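Local coordinates for sulfur oxidation protein SOXB (PDB 2WDD), which hydrolyses the sulfur-sulfur bond of a cysteine S-thiosulfonate in the Sox sulfur oxidation pathway, with a pair of manganese ions bound in its metal centre, at residues 128-132 with 260-264; 31-35 with 310-314; 157-162 with 180-185; 269-274 with 297-302; 290-294 with 327-331. One frame throughout, in Å; residues are numbered along the deposited sequence. Where two conformers were deposited one is given.

Contact 1: residues 128-132 with 260-264; sequences LDGGD and LLSHN. With MN (manganese (II) ion), chain H; MN (manganese (II) ion), chain G.
D132 and H263 meet on a manganese ion, and a single oxygen of D132 serves two such ions at once. D132 OD2 is 2.2 Å from each manganese and bridges the pair together with a water. H263 NE2 binds one of the two, at 2.2 Å. The side chains of D132 and H263 cross at about a right angle, with the carboxylate and ring planes 64° apart. D132 OD2 and H263 NE2 are 3.1 Å apart because they share a metal; no hydrogen bond joins them. The far ring nitrogen fixes the rotation of the imidazole. H263 ND1 donates to G130 O at 2.8 Å, an almost straight bond (175°) with the oxygen in the ring plane. This directs NE2 at the metal. D129 OD1 accepts from G131 N at 3.0 Å, an Asx turn, while D129 OD2 bonds to Q152. D132 OD1 is held by W164 N.

Behind the metal end L261 fills the contact. L261 CG stands anti to its backbone N (chi1 179°), which carries the branch across to the other strand. L261 CD2 lies 3.7 Å from D129 O, and CD1 touches L128 CB and G130 CA. An alanine at L261 is likely to open a gap under L128 and G130 and leave the glycine turn less firmly backed. D36, H38, H163, H286 and H288 complete the site. It is the two-metal centre of the metallophosphoesterase fold, set at the strand ends of a beta sandwich.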
# COMPACT_ATOMS: atom_id res chain seq x y z
N LEU A 128 -3.97 8.71 -13.98
CA LEU A 128 -4.90 8.27 -12.95
C LEU A 128 -4.14 7.83 -11.72
O LEU A 128 -3.21 7.03 -11.82
CB LEU A 128 -5.73 7.11 -13.47
CG LEU A 128 -6.50 7.45 -14.75
CD1 LEU A 128 -7.24 6.22 -15.24
CD2 LEU A 128 -7.47 8.61 -14.49
N ASP A 129 -4.55 8.36 -10.57
CA ASP A 129 -3.92 8.08 -9.28
C ASP A 129 -4.89 7.25 -8.42
O ASP A 129 -6.02 7.66 -8.17
CB ASP A 129 -3.61 9.41 -8.62
CG ASP A 129 -2.97 9.25 -7.26
OD1 ASP A 129 -2.85 8.10 -6.77
OD2 ASP A 129 -2.54 10.28 -6.72
N GLY A 130 -4.46 6.06 -8.02
CA GLY A 130 -5.31 5.16 -7.26
C GLY A 130 -5.49 5.43 -5.77
O GLY A 130 -6.17 4.65 -5.10
N GLY A 131 -4.95 6.53 -5.26
CA GLY A 131 -5.15 6.86 -3.85
C GLY A 131 -4.04 6.38 -2.93
O GLY A 131 -3.10 5.71 -3.37
N ASP A 132 -4.16 6.70 -1.64
CA ASP A 132 -3.10 6.46 -0.66
C ASP A 132 -1.89 7.23 -1.16
O ASP A 132 -0.78 6.72 -1.22
CB ASP A 132 -2.76 4.98 -0.49
CG ASP A 132 -3.67 4.30 0.51
OD1 ASP A 132 -4.57 4.98 1.06
OD2 ASP A 132 -3.50 3.09 0.75
N LEU A 260 -12.85 1.13 -13.84
CA LEU A 260 -13.05 1.42 -12.42
C LEU A 260 -11.68 1.71 -11.80
O LEU A 260 -10.82 0.84 -11.80
CB LEU A 260 -13.70 0.23 -11.69
CG LEU A 260 -13.88 0.43 -10.18
CD1 LEU A 260 -14.95 1.51 -9.91
CD2 LEU A 260 -14.26 -0.86 -9.50
N LEU A 261 -11.47 2.93 -11.32
CA LEU A 261 -10.24 3.34 -10.63
C LEU A 261 -10.57 3.04 -9.18
O LEU A 261 -11.37 3.73 -8.55
CB LEU A 261 -10.02 4.85 -10.80
CG LEU A 261 -8.79 5.50 -10.14
CD1 LEU A 261 -7.50 4.84 -10.61
CD2 LEU A 261 -8.78 6.98 -10.47
N SER A 262 -10.04 1.92 -8.69
CA SER A 262 -10.44 1.36 -7.41
C SER A 262 -9.43 1.40 -6.27
O SER A 262 -8.22 1.19 -6.48
CB SER A 262 -10.77 -0.11 -7.63
OG SER A 262 -11.33 -0.71 -6.48
N HIS A 263 -9.95 1.57 -5.06
CA HIS A 263 -9.15 1.42 -3.86
C HIS A 263 -9.85 0.41 -2.95
O HIS A 263 -9.79 0.53 -1.73
CB HIS A 263 -8.85 2.73 -3.12
CG HIS A 263 -7.60 2.66 -2.31
ND1 HIS A 263 -6.40 3.18 -2.75
CD2 HIS A 263 -7.33 2.05 -1.13
CE1 HIS A 263 -5.45 2.90 -1.87
NE2 HIS A 263 -5.99 2.22 -0.88
N ASN A 264 -10.48 -0.60 -3.55
CA ASN A 264 -11.16 -1.64 -2.77
C ASN A 264 -10.19 -2.69 -2.25
O ASN A 264 -10.50 -3.37 -1.27
CB ASN A 264 -12.17 -2.42 -3.65
CG ASN A 264 -13.44 -1.65 -3.94
OD1 ASN A 264 -14.00 -0.99 -3.08
ND2 ASN A 264 -13.97 -1.85 -5.15
MN MN H . -5.13 1.57 0.99
MN MN G . -1.77 1.78 0.35
O HOH W 1 -3.31 0.49 0.91

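Contact 2: residues 31-35 with 310-314; sequences LLYFS and KALMR
Y33 and M313 form an antiparallel hydrogen-bonded pair, in strands whose directions differ by 149°. Y33 N gives to M313 O at 2.9 Å, and M313 N returns a bond to Y33 O at 2.8 Å. This is a pairing inside one mixed sheet of the metallophosphoesterase sandwich. Strand 29-34 runs parallel to its neighbour 124-129 on one side and antiparallel to 311-320 on the other.

L32 and R314 form the next pair, a non-hydrogen-bonded one. Their side chains lie side by side and point the same way. L32 CD2 rests on the aliphatic part of R314, 3.9 Å from CG. The rest of the arginine runs on, extended, to a salt bridge with D316 and a hydrogen bond with Q114. L312 adds to the apolar packing beside them. L312 CD1 reaches over to strand 29-34, 4.2 Å from L32 CB and 4.3 Å from F34 CD2, and lies over the Y33 backbone. Helix 104-120 packs on this side, against L32, L312 and R314.

Y33 and M313 lie on the other face, where L283 of the second sheet also meets the tyrosine. The Y33 ring and the M313 chain pass at a slant, with Y33 CD2 4.1 Å from M313 CB. The methionine is bent twice (chi2 54°, chi3 65°). The bends fold its end back over the hydrogen-bonded pair. M313 CE thus comes to 3.7 Å from Y33 O, the carbonyl oxygen that M313 N already uses.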
# COMPACT_ATOMS: atom_id res chain seq x y z
N LEU A 31 -3.80 4.98 -20.53
CA LEU A 31 -3.95 5.33 -19.13
C LEU A 31 -2.57 5.18 -18.48
O LEU A 31 -1.88 4.16 -18.67
CB LEU A 31 -4.97 4.42 -18.43
CG LEU A 31 -6.33 4.23 -19.13
CD1 LEU A 31 -7.22 3.32 -18.32
CD2 LEU A 31 -6.99 5.59 -19.35
N LEU A 32 -2.13 6.22 -17.78
CA LEU A 32 -0.86 6.22 -17.06
C LEU A 32 -1.29 6.18 -15.61
O LEU A 32 -1.85 7.15 -15.08
CB LEU A 32 -0.04 7.47 -17.38
CG LEU A 32 0.26 7.58 -18.89
CD1 LEU A 32 0.97 8.89 -19.24
CD2 LEU A 32 1.06 6.36 -19.39
N TYR A 33 -1.14 5.01 -15.00
CA TYR A 33 -1.68 4.73 -13.69
C TYR A 33 -0.64 4.41 -12.63
O TYR A 33 0.25 3.59 -12.84
CB TYR A 33 -2.64 3.54 -13.85
CG TYR A 33 -3.10 2.88 -12.57
CD1 TYR A 33 -3.75 3.61 -11.59
CD2 TYR A 33 -2.98 1.49 -12.40
CE1 TYR A 33 -4.20 3.00 -10.42
CE2 TYR A 33 -3.43 0.87 -11.24
CZ TYR A 33 -4.04 1.64 -10.26
OH TYR A 33 -4.48 1.03 -9.10
N PHE A 34 -0.78 5.03 -11.46
CA PHE A 34 0.05 4.69 -10.32
C PHE A 34 -0.86 4.76 -9.11
O PHE A 34 -1.92 5.39 -9.16
CB PHE A 34 1.26 5.62 -10.17
CG PHE A 34 0.89 7.04 -9.85
CD1 PHE A 34 0.88 7.51 -8.54
CD2 PHE A 34 0.52 7.92 -10.87
CE1 PHE A 34 0.54 8.83 -8.25
CE2 PHE A 34 0.15 9.23 -10.58
CZ PHE A 34 0.18 9.69 -9.27
N SER A 35 -0.49 4.09 -8.03
CA SER A 35 -1.34 4.09 -6.85
C SER A 35 -0.47 3.86 -5.63
O SER A 35 0.67 3.40 -5.72
CB SER A 35 -2.38 2.97 -6.95
OG SER A 35 -3.36 3.06 -5.92
N LYS A 310 7.08 3.02 -7.22
CA LYS A 310 7.99 2.12 -7.91
C LYS A 310 7.73 1.89 -9.38
O LYS A 310 8.67 1.59 -10.13
CB LYS A 310 8.22 0.82 -7.14
CG LYS A 310 7.08 -0.18 -7.18
CD LYS A 310 7.31 -1.30 -6.15
CE LYS A 310 8.50 -2.20 -6.50
NZ LYS A 310 8.62 -3.40 -5.58
N ALA A 311 6.48 2.01 -9.79
CA ALA A 311 6.12 1.74 -11.17
C ALA A 311 5.02 2.64 -11.69
O ALA A 311 4.14 3.07 -10.95
CB ALA A 311 5.67 0.28 -11.30
N LEU A 312 5.04 2.86 -13.00
CA LEU A 312 3.98 3.57 -13.68
C LEU A 312 3.40 2.51 -14.61
O LEU A 312 4.14 1.90 -15.39
CB LEU A 312 4.52 4.73 -14.51
CG LEU A 312 3.40 5.46 -15.25
CD1 LEU A 312 2.51 6.24 -14.27
CD2 LEU A 312 3.98 6.40 -16.32
N MET A 313 2.12 2.22 -14.46
CA MET A 313 1.49 1.23 -15.31
C MET A 313 0.93 1.92 -16.54
O MET A 313 0.08 2.81 -16.42
CB MET A 313 0.36 0.50 -14.57
CG MET A 313 0.82 -0.82 -13.97
SD MET A 313 2.25 -0.67 -12.89
CE MET A 313 1.56 0.36 -11.56
N ARG A 314 1.40 1.53 -17.72
CA ARG A 314 0.89 2.11 -18.94
C ARG A 314 -0.08 1.12 -19.55
O ARG A 314 0.28 -0.02 -19.85
CB ARG A 314 2.00 2.43 -19.94
CG ARG A 314 1.44 2.93 -21.28
CD ARG A 314 2.52 3.46 -22.23
NE ARG A 314 1.93 3.61 -23.57
CZ ARG A 314 2.55 4.15 -24.61
NH1 ARG A 314 3.78 4.63 -24.48
NH2 ARG A 314 1.94 4.20 -25.78

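Contact 3: residues 157-162 with 180-185; sequences VDHMVS and FRGEFL
E183 O is held by H159 in two ways. H159 ND1 donates to it at 2.9 Å (162°), with the oxygen in the ring plane. H159 CA adds a CA-H...O contact to E183 O at 3.3 Å. The histidine CG lies beside its own backbone N (chi1 -65°), and this turns ND1 back to the neighbouring strand. L185 CD1 covers one face of the H159 ring, 3.7 Å from its centroid. H159 NE2 bonds to H205. A leucine at H159 would probably leave E183 O without its side-chain donor and break the bond to H205.

Backbone bonds lie at both ends. E183 N donates to D158 O at 2.9 Å, and L185 N to M160 O at 3.2 Å. M160 N is buried with no partner.

Aromatic rings flank M160. M160 SD sits over the F180 ring, 4.2 Å from its centroid, a Met-aromatic contact. M160 CG also touches F184 CD1 at 3.6 Å. S162 OG meets the F184 ring at its edge; its hydrogen bonds are with S218 and W166. The two segments hold the short, weakly bonded parallel strands 159-160 and 183-184 of a beta-alpha-beta unit, linked through helix 170-179 at one border of the sheet.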
# COMPACT_ATOMS: atom_id res chain seq x y z
N VAL A 157 -2.47 15.38 -12.54
CA VAL A 157 -3.25 14.16 -12.32
C VAL A 157 -4.70 14.42 -12.68
O VAL A 157 -5.30 15.38 -12.19
CB VAL A 157 -3.14 13.72 -10.84
CG1 VAL A 157 -4.09 12.55 -10.55
CG2 VAL A 157 -1.69 13.36 -10.50
N ASP A 158 -5.28 13.60 -13.55
CA ASP A 158 -6.66 13.82 -13.97
C ASP A 158 -7.71 13.37 -12.96
O ASP A 158 -8.73 14.03 -12.78
CB ASP A 158 -6.92 13.11 -15.30
CG ASP A 158 -6.13 13.72 -16.43
OD1 ASP A 158 -6.32 14.92 -16.71
OD2 ASP A 158 -5.27 13.02 -16.97
N HIS A 159 -7.47 12.23 -12.32
CA HIS A 159 -8.40 11.72 -11.32
C HIS A 159 -7.65 11.03 -10.20
O HIS A 159 -6.54 10.53 -10.40
CB HIS A 159 -9.33 10.67 -11.92
CG HIS A 159 -10.25 11.21 -12.97
ND1 HIS A 159 -11.20 12.18 -12.70
CD2 HIS A 159 -10.42 10.88 -14.27
CE1 HIS A 159 -11.88 12.44 -13.80
NE2 HIS A 159 -11.44 11.66 -14.77
N MET A 160 -8.29 10.95 -9.03
CA MET A 160 -7.76 10.17 -7.93
C MET A 160 -8.94 9.65 -7.12
O MET A 160 -10.07 10.18 -7.21
CB MET A 160 -6.81 10.96 -7.04
CG MET A 160 -7.48 11.72 -5.91
SD MET A 160 -6.25 12.58 -4.82
CE MET A 160 -5.75 11.22 -3.72
N VAL A 161 -8.69 8.58 -6.37
CA VAL A 161 -9.63 8.04 -5.41
C VAL A 161 -8.92 8.06 -4.05
O VAL A 161 -7.83 8.65 -3.94
CB VAL A 161 -10.20 6.67 -5.80
CG1 VAL A 161 -11.02 6.80 -7.10
CG2 VAL A 161 -9.11 5.62 -5.96
N SER A 162 -9.51 7.45 -3.03
CA SER A 162 -8.92 7.61 -1.71
C SER A 162 -9.01 6.47 -0.72
O SER A 162 -9.82 5.56 -0.85
CB SER A 162 -9.57 8.83 -1.06
OG SER A 162 -10.91 8.51 -0.66
N PHE A 180 -6.34 20.57 -5.16
CA PHE A 180 -6.20 19.54 -6.19
C PHE A 180 -6.87 19.95 -7.51
O PHE A 180 -8.07 20.18 -7.55
CB PHE A 180 -6.82 18.24 -5.64
CG PHE A 180 -6.69 17.05 -6.55
CD1 PHE A 180 -5.45 16.64 -7.00
CD2 PHE A 180 -7.82 16.33 -6.93
CE1 PHE A 180 -5.33 15.52 -7.82
CE2 PHE A 180 -7.71 15.22 -7.75
CZ PHE A 180 -6.47 14.81 -8.19
N ARG A 181 -6.09 20.01 -8.59
CA ARG A 181 -6.63 20.44 -9.88
C ARG A 181 -7.29 19.31 -10.68
O ARG A 181 -8.02 19.56 -11.64
CB ARG A 181 -5.58 21.17 -10.71
CG ARG A 181 -5.17 22.51 -10.11
CD ARG A 181 -3.93 23.08 -10.78
NE ARG A 181 -4.09 23.16 -12.23
CZ ARG A 181 -4.70 24.15 -12.86
NH1 ARG A 181 -5.20 25.17 -12.18
NH2 ARG A 181 -4.80 24.14 -14.19
N GLY A 182 -7.05 18.08 -10.27
CA GLY A 182 -7.69 16.95 -10.92
C GLY A 182 -9.11 16.86 -10.40
O GLY A 182 -9.55 17.71 -9.61
N GLU A 183 -9.83 15.83 -10.84
CA GLU A 183 -11.20 15.61 -10.41
C GLU A 183 -11.29 14.36 -9.53
O GLU A 183 -11.06 13.24 -10.00
CB GLU A 183 -12.16 15.49 -11.59
CG GLU A 183 -13.58 15.22 -11.11
CD GLU A 183 -14.60 15.17 -12.21
OE1 GLU A 183 -15.79 15.23 -11.88
OE2 GLU A 183 -14.22 15.04 -13.39
N PHE A 184 -11.64 14.56 -8.27
CA PHE A 184 -11.78 13.46 -7.32
C PHE A 184 -13.07 12.69 -7.61
O PHE A 184 -14.13 13.29 -7.79
CB PHE A 184 -11.83 14.01 -5.88
CG PHE A 184 -11.82 12.95 -4.81
CD1 PHE A 184 -10.63 12.49 -4.29
CD2 PHE A 184 -13.01 12.40 -4.36
CE1 PHE A 184 -10.61 11.49 -3.33
CE2 PHE A 184 -13.00 11.40 -3.40
CZ PHE A 184 -11.79 10.94 -2.88
N LEU A 185 -12.97 11.36 -7.68
CA LEU A 185 -14.13 10.52 -7.95
C LEU A 185 -14.36 9.51 -6.83
O LEU A 185 -13.40 8.99 -6.26
CB LEU A 185 -13.92 9.72 -9.25
CG LEU A 185 -13.67 10.51 -10.53
CD1 LEU A 185 -13.33 9.56 -11.68
CD2 LEU A 185 -14.89 11.36 -10.87

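Contact 4: residues 269-274 with 297-302; sequences DAALAE and VGKTWI
A270 and A273, on helix 266-273, pack against a beta hairpin at the border of the second sheet of the sandwich. The hairpin joins strands 295-297 and 300-304 through a type II' turn from V297 to T300. The turn is closed by T300 N donating to V297 O at 2.8 Å. G298 has the positive phi (60°) of this turn type, and a CB there would be tight against A273 O. The helix runs almost antiparallel to strand 300-302 (171°), with the axes 9.5 Å apart at their closest.

Two small alanines let the hairpin come close to the helix. A273 CB points at the turn and touches V297 CG1 at 3.9 Å. It also lies 3.8 Å from T300 OG1. V297 CG1, anti to the backbone N (chi1 -179°), reaches the helix backbone, 3.4 Å from A270 O. Further along, I302 CD1 meets A270 CA at 3.8 Å. W295, on the other hairpin strand, touches both A270 and I302. D269 ties this helix to the sheet by bonds to S262 and S284.

A water bridges A273 to the hairpin. It gives hydrogen bonds to A273 O and to T300 OG1, the second at 2.7 Å. T300 OG1 also bonds to I279 O. The same water accepts from K299 N at 3.0 Å.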
# COMPACT_ATOMS: atom_id res chain seq x y z
N ASP A 269 -11.85 -6.38 -5.76
CA ASP A 269 -12.12 -5.99 -7.13
C ASP A 269 -12.43 -7.23 -7.97
O ASP A 269 -13.31 -7.19 -8.84
CB ASP A 269 -10.92 -5.27 -7.73
CG ASP A 269 -10.78 -3.84 -7.24
OD1 ASP A 269 -11.81 -3.24 -6.86
OD2 ASP A 269 -9.65 -3.31 -7.31
N ALA A 270 -11.69 -8.32 -7.75
CA ALA A 270 -11.93 -9.54 -8.54
C ALA A 270 -13.33 -10.09 -8.26
O ALA A 270 -14.00 -10.57 -9.18
CB ALA A 270 -10.86 -10.60 -8.24
N ALA A 271 -13.76 -10.01 -7.01
CA ALA A 271 -15.09 -10.49 -6.64
C ALA A 271 -16.15 -9.63 -7.33
O ALA A 271 -17.15 -10.15 -7.83
CB ALA A 271 -15.28 -10.45 -5.12
N LEU A 272 -15.92 -8.32 -7.39
CA LEU A 272 -16.85 -7.41 -8.05
C LEU A 272 -16.92 -7.66 -9.55
O LEU A 272 -17.98 -7.49 -10.16
CB LEU A 272 -16.47 -5.95 -7.78
CG LEU A 272 -16.66 -5.47 -6.34
CD1 LEU A 272 -16.08 -4.07 -6.18
CD2 LEU A 272 -18.14 -5.50 -5.96
N ALA A 273 -15.80 -8.05 -10.15
CA ALA A 273 -15.76 -8.33 -11.58
C ALA A 273 -16.73 -9.46 -11.94
O ALA A 273 -17.23 -9.54 -13.06
CB ALA A 273 -14.34 -8.69 -12.01
N GLU A 274 -16.99 -10.35 -10.98
CA GLU A 274 -17.90 -11.47 -11.20
C GLU A 274 -19.33 -11.14 -10.77
O GLU A 274 -20.23 -11.96 -10.91
CB GLU A 274 -17.43 -12.70 -10.43
CG GLU A 274 -16.01 -13.14 -10.74
CD GLU A 274 -15.64 -14.43 -10.04
OE1 GLU A 274 -16.00 -14.59 -8.85
OE2 GLU A 274 -15.00 -15.29 -10.67
N VAL A 297 -10.69 -11.66 -15.11
CA VAL A 297 -11.69 -12.17 -14.19
C VAL A 297 -13.06 -11.85 -14.79
O VAL A 297 -13.37 -10.69 -15.06
CB VAL A 297 -11.56 -11.55 -12.78
CG1 VAL A 297 -12.62 -12.15 -11.85
CG2 VAL A 297 -10.15 -11.79 -12.22
N GLY A 298 -13.86 -12.88 -15.05
CA GLY A 298 -15.15 -12.68 -15.68
C GLY A 298 -14.90 -12.04 -17.04
O GLY A 298 -14.08 -12.52 -17.82
N LYS A 299 -15.56 -10.92 -17.30
CA LYS A 299 -15.38 -10.18 -18.54
C LYS A 299 -14.59 -8.90 -18.28
O LYS A 299 -14.74 -7.90 -18.99
CB LYS A 299 -16.75 -9.83 -19.13
CG LYS A 299 -17.58 -11.05 -19.52
CD LYS A 299 -16.84 -11.90 -20.54
CE LYS A 299 -17.49 -13.27 -20.70
NZ LYS A 299 -16.95 -14.00 -21.88
N THR A 300 -13.75 -8.92 -17.25
CA THR A 300 -12.99 -7.74 -16.86
C THR A 300 -11.49 -8.00 -16.83
O THR A 300 -11.06 -9.07 -16.41
CB THR A 300 -13.44 -7.31 -15.44
OG1 THR A 300 -14.85 -7.09 -15.43
CG2 THR A 300 -12.68 -6.07 -14.95
N TRP A 301 -10.70 -6.99 -17.19
CA TRP A 301 -9.25 -7.05 -17.04
C TRP A 301 -8.92 -6.28 -15.76
O TRP A 301 -9.51 -5.22 -15.52
CB TRP A 301 -8.54 -6.35 -18.19
CG TRP A 301 -8.63 -7.10 -19.48
CD1 TRP A 301 -9.36 -6.76 -20.58
CD2 TRP A 301 -7.98 -8.34 -19.79
NE1 TRP A 301 -9.20 -7.72 -21.56
CE2 TRP A 301 -8.34 -8.69 -21.11
CE3 TRP A 301 -7.11 -9.18 -19.09
CZ2 TRP A 301 -7.90 -9.86 -21.73
CZ3 TRP A 301 -6.66 -10.34 -19.71
CH2 TRP A 301 -7.05 -10.66 -21.02
N ILE A 302 -7.95 -6.75 -14.99
CA ILE A 302 -7.53 -6.08 -13.75
C ILE A 302 -6.03 -5.80 -13.80
O ILE A 302 -5.23 -6.69 -14.13
CB ILE A 302 -7.88 -6.94 -12.53
CG1 ILE A 302 -9.40 -7.16 -12.46
CG2 ILE A 302 -7.38 -6.28 -11.24
CD1 ILE A 302 -9.84 -8.07 -11.32
O HOH W 2 -16.86 -8.91 -15.47

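Contact 5: residues 290-294 with 327-331; sequences LTPRP and LRVRV
L327 meets P294 loosely, with L327 CD1 4.4 Å from P294 CG. W301 packs on both residues. R328 turns to the other side of the strand, where D316 takes its charge. V329 then makes the main contact with the second proline. V329 CG2 lies 3.8 Å from P294 CD, and the two side chains slide past each other in opposite directions. The other methyl, CG1, stands anti to the backbone N (chi1 172°) and faces the loop backbone, 4.0 Å from T291 O.

Strand 323-333 is the outermost strand of its sheet. Segment 290-294 lies in the loop that leads from strand 281-284 to strand 295-297 of the second sheet, so the contact joins the two layers of the sandwich near their borders.

Water replaces direct backbone pairing here. P292 O accepts from two waters. One, 2.8 Å from P292 O, also gives a bond to V329 O. R330 folds back, and its NH1 donates to V329 O as well. The second water accepts from V331 N at 2.9 Å. V331 ends the segment: its CG2 rests 3.7 Å from P292 CA, while CG1 touches L290 CD2 at 4.0 Å.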
# COMPACT_ATOMS: atom_id res chain seq x y z
N LEU A 290 1.43 -6.05 -8.06
CA LEU A 290 2.04 -5.82 -9.38
C LEU A 290 1.48 -6.86 -10.34
O LEU A 290 1.45 -8.05 -10.02
CB LEU A 290 3.57 -5.94 -9.32
CG LEU A 290 4.30 -4.66 -8.90
CD1 LEU A 290 5.68 -4.99 -8.34
CD2 LEU A 290 4.40 -3.68 -10.07
N THR A 291 1.02 -6.41 -11.51
CA THR A 291 0.48 -7.31 -12.53
C THR A 291 1.08 -6.97 -13.90
O THR A 291 0.52 -6.19 -14.66
CB THR A 291 -1.06 -7.22 -12.61
OG1 THR A 291 -1.44 -5.86 -12.83
CG2 THR A 291 -1.69 -7.73 -11.34
N PRO A 292 2.24 -7.56 -14.24
CA PRO A 292 2.90 -7.30 -15.52
C PRO A 292 2.01 -7.62 -16.72
O PRO A 292 2.16 -7.01 -17.78
CB PRO A 292 4.12 -8.20 -15.47
CG PRO A 292 4.46 -8.23 -13.99
CD PRO A 292 3.10 -8.34 -13.32
N ARG A 293 1.06 -8.53 -16.52
CA ARG A 293 0.07 -8.88 -17.53
C ARG A 293 -1.25 -8.74 -16.78
O ARG A 293 -1.33 -9.07 -15.59
CB ARG A 293 0.27 -10.33 -17.98
CG ARG A 293 1.61 -10.60 -18.63
CD ARG A 293 1.64 -11.99 -19.26
NE ARG A 293 2.99 -12.40 -19.62
CZ ARG A 293 3.58 -12.11 -20.78
NH1 ARG A 293 2.94 -11.39 -21.69
NH2 ARG A 293 4.81 -12.55 -21.03
N PRO A 294 -2.31 -8.25 -17.46
CA PRO A 294 -3.59 -8.05 -16.77
C PRO A 294 -4.22 -9.37 -16.34
O PRO A 294 -4.02 -10.42 -16.97
CB PRO A 294 -4.45 -7.34 -17.82
CG PRO A 294 -3.89 -7.85 -19.14
CD PRO A 294 -2.40 -7.96 -18.90
N LEU A 327 -6.06 -4.74 -25.16
CA LEU A 327 -5.24 -3.81 -24.40
C LEU A 327 -3.81 -4.27 -24.30
O LEU A 327 -3.50 -5.46 -24.40
CB LEU A 327 -5.81 -3.63 -22.98
CG LEU A 327 -5.57 -4.77 -21.98
CD1 LEU A 327 -6.14 -4.36 -20.61
CD2 LEU A 327 -6.20 -6.06 -22.46
N ARG A 328 -2.92 -3.31 -24.08
CA ARG A 328 -1.52 -3.60 -23.87
C ARG A 328 -1.15 -3.01 -22.51
O ARG A 328 -1.41 -1.85 -22.24
CB ARG A 328 -0.66 -2.96 -24.96
CG ARG A 328 0.81 -3.33 -24.83
CD ARG A 328 1.67 -2.63 -25.87
NE ARG A 328 1.68 -1.18 -25.68
CZ ARG A 328 2.26 -0.32 -26.52
NH1 ARG A 328 2.89 -0.76 -27.60
NH2 ARG A 328 2.21 0.98 -26.26
N VAL A 329 -0.58 -3.84 -21.65
CA VAL A 329 -0.21 -3.41 -20.30
C VAL A 329 1.30 -3.51 -20.17
O VAL A 329 1.90 -4.54 -20.51
CB VAL A 329 -0.87 -4.33 -19.25
CG1 VAL A 329 -0.34 -4.01 -17.85
CG2 VAL A 329 -2.40 -4.23 -19.31
N ARG A 330 1.92 -2.44 -19.67
CA ARG A 330 3.34 -2.45 -19.43
C ARG A 330 3.62 -1.83 -18.08
O ARG A 330 3.19 -0.71 -17.81
CB ARG A 330 4.10 -1.69 -20.51
CG ARG A 330 4.06 -2.37 -21.87
CD ARG A 330 4.84 -3.68 -21.86
NE ARG A 330 4.90 -4.27 -23.19
CZ ARG A 330 4.02 -5.15 -23.66
NH1 ARG A 330 3.02 -5.54 -22.88
NH2 ARG A 330 4.14 -5.64 -24.88
N VAL A 331 4.36 -2.55 -17.24
CA VAL A 331 4.79 -2.03 -15.95
C VAL A 331 6.10 -1.32 -16.23
O VAL A 331 7.09 -1.96 -16.59
CB VAL A 331 5.01 -3.18 -14.95
CG1 VAL A 331 5.72 -2.66 -13.68
CG2 VAL A 331 3.67 -3.85 -14.60
O HOH W 3 4.50 -5.35 -17.97
O HOH W 4 1.26 -7.48 -20.44

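Overall arrangement
From the N terminus, segment 31-35 opens contact 2, which closes only at 310-314. Contact 1 opens next at 128-132. Contact 3 lies inside it, closing the short loop from 157-162 to 180-185. Contact 1 then closes at 260-264, where its strand leads into the helix of contact 4. Contacts 4 and 5 cross: 269-274 opens, 290-294 opens, 297-302 closes contact 4. Contacts 1, 3 and 4 all nest within contact 2. Contact 5 closes last, at 327-331, and so crosses contact 2 as well. Contacts 2 and 3 build one sheet, contact 4 packs a helix on the other, and contacts 1 and 5 join the two sheets.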